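Local structure of C-type lectin domain family 4, member b1 (Mus musculus, 6LKR) at the calcium ion site. The protein is a calcium-binding C-type lectin receptor of dendritic cells that recognises pathogen-derived phosphoglycolipids in innate immunity. Coordinates in Å, arbitrary orientation; residue numbers count along the deposited sequence, not the author numbering.

The calcium ion site. Residues 74, 95, 97-98, 101, 117-119. With CA (calcium ion), chain B.
Asp118 OD2, the carboxylate oxygen turned away from the metal, is gripped by two firm N-H donors and a weak third from Ser97 N. Ser98 N reaches the syn lone pair of Asp118 OD2 at 3.1 Å in a nearly straight bond (167° at H), while Arg74 NH1 makes a salt bridge to Asp118 OD2 at 2.8 Å from above the carboxylate plane. This is the principal calcium site of a C-type lectin domain, built from the EPS motif (Glu95, Ser97) and the Asn117-Asp118 pair of the WND motif. Asp118 CG sits in the crowded position between backbone N and carbonyl carbon (chi1 62°), so OD1 binds calcium at 2.3 Å while the backbone O of the same residue also binds it. Ser97 N steadies OD1 from above the carboxylate plane. The guanidinium of Arg74 works edge-on: its NH2 donates to Glu101 O at 2.8 Å, tying the Glu101 backbone to Asp118. The Arg74 charge and the calcium would together favour the ionised carboxylate. Glu95 OE1, Glu101 OE2, Ser97 OG and Asn117 OD1 also bind the ion; Glu95 bends at chi2, whereas Glu101 comes in extended (chi2 -179°). Two waters complete at least eight-fold coordination, water 2 at 2.3 Å from calcium. The second carboxylate oxygens hold them: Glu95 OE2 lies 2.6 Å from water 1 and Glu101 OE1 2.8 Å from water 2. In C-type lectins sugar hydroxyls typically replace such waters.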
loop_
_atom_site.group_PDB
_atom_site.type_symbol
_atom_site.label_atom_id
_atom_site.label_comp_id
_atom_site.label_asym_id
_atom_site.label_seq_id
_atom_site.Cartn_x
_atom_site.Cartn_y
_atom_site.Cartn_z
ATOM N N ARG A 74 14.174 -10.225 10.008
ATOM C CA ARG A 74 13.140 -10.646 9.028
ATOM C C ARG A 74 11.885 -9.793 9.247
ATOM O O ARG A 74 10.785 -10.283 8.949
ATOM C CB ARG A 74 12.841 -12.147 9.158
ATOM C CG ARG A 74 14.069 -13.041 9.301
ATOM C CD ARG A 74 14.980 -13.111 8.085
ATOM N NE ARG A 74 15.800 -11.918 7.917
ATOM C CZ ARG A 74 16.658 -11.711 6.922
ATOM N NH1 ARG A 74 16.862 -12.641 6.008
ATOM N NH2 ARG A 74 17.315 -10.567 6.849
ATOM N N GLU A 95 15.122 -18.422 -0.155
ATOM C CA GLU A 95 15.234 -16.996 0.252
ATOM C C GLU A 95 14.023 -16.652 1.109
ATOM O O GLU A 95 12.951 -17.236 0.953
ATOM C CB GLU A 95 15.315 -16.072 -0.967
ATOM C CG GLU A 95 16.433 -16.420 -1.936
ATOM C CD GLU A 95 17.845 -16.367 -1.375
ATOM O OE1 GLU A 95 18.087 -15.631 -0.386
ATOM O OE2 GLU A 95 18.712 -17.051 -1.936
ATOM N N SER A 97 17.670 -15.810 3.065
ATOM C CA SER A 97 18.743 -16.775 3.409
ATOM C C SER A 97 19.568 -16.329 4.624
ATOM O O SER A 97 20.147 -17.217 5.269
ATOM C CB SER A 97 19.615 -17.036 2.211
ATOM O OG SER A 97 20.336 -15.874 1.835
ATOM N N SER A 98 19.639 -15.037 4.958
ATOM C CA SER A 98 20.587 -14.563 6.003
ATOM C C SER A 98 20.095 -13.296 6.708
ATOM O O SER A 98 19.799 -12.299 6.028
ATOM C CB SER A 98 21.949 -14.342 5.423
ATOM O OG SER A 98 22.799 -13.739 6.391
ATOM N N GLU A 101 21.675 -10.035 5.634
ATOM C CA GLU A 101 21.215 -9.452 4.346
ATOM C C GLU A 101 19.910 -8.692 4.602
ATOM O O GLU A 101 18.871 -9.357 4.821
ATOM C CB GLU A 101 21.061 -10.555 3.304
ATOM C CG GLU A 101 22.377 -11.222 2.961
ATOM C CD GLU A 101 22.282 -12.309 1.910
ATOM O OE1 GLU A 101 23.228 -12.430 1.122
ATOM O OE2 GLU A 101 21.265 -13.030 1.877
ATOM N N ASN A 117 15.388 -11.974 -3.546
ATOM C CA ASN A 117 16.589 -12.458 -2.830
ATOM C C ASN A 117 16.971 -11.380 -1.821
ATOM O O ASN A 117 17.066 -10.201 -2.232
ATOM C CB ASN A 117 17.710 -12.744 -3.830
ATOM C CG ASN A 117 19.019 -13.147 -3.188
ATOM O OD1 ASN A 117 19.039 -13.816 -2.157
ATOM N ND2 ASN A 117 20.121 -12.778 -3.819
ATOM N N ASP A 118 17.190 -11.753 -0.561
ATOM C CA ASP A 118 17.832 -10.834 0.411
ATOM C C ASP A 118 19.319 -10.768 0.047
ATOM O O ASP A 118 19.906 -11.807 -0.307
ATOM C CB ASP A 118 17.525 -11.206 1.863
ATOM C CG ASP A 118 18.027 -12.576 2.294
ATOM O OD1 ASP A 118 18.223 -13.454 1.407
ATOM O OD2 ASP A 118 18.205 -12.754 3.504
ATOM N N ILE A 119 19.885 -9.564 0.009
ATOM C CA ILE A 119 21.337 -9.352 -0.260
ATOM C C ILE A 119 21.823 -8.220 0.635
ATOM O O ILE A 119 20.985 -7.519 1.215
ATOM C CB ILE A 119 21.644 -9.044 -1.738
ATOM C CG1 ILE A 119 20.995 -7.740 -2.206
ATOM C CG2 ILE A 119 21.279 -10.215 -2.637
ATOM C CD1 ILE A 119 21.659 -7.178 -3.450
HETATM CA CA CA B . 19.979 -14.146 0.122
HETATM O O HOH W 1 21.083 -16.110 -1.235
HETATM O O HOH W 2 22.034 -13.999 -0.908
#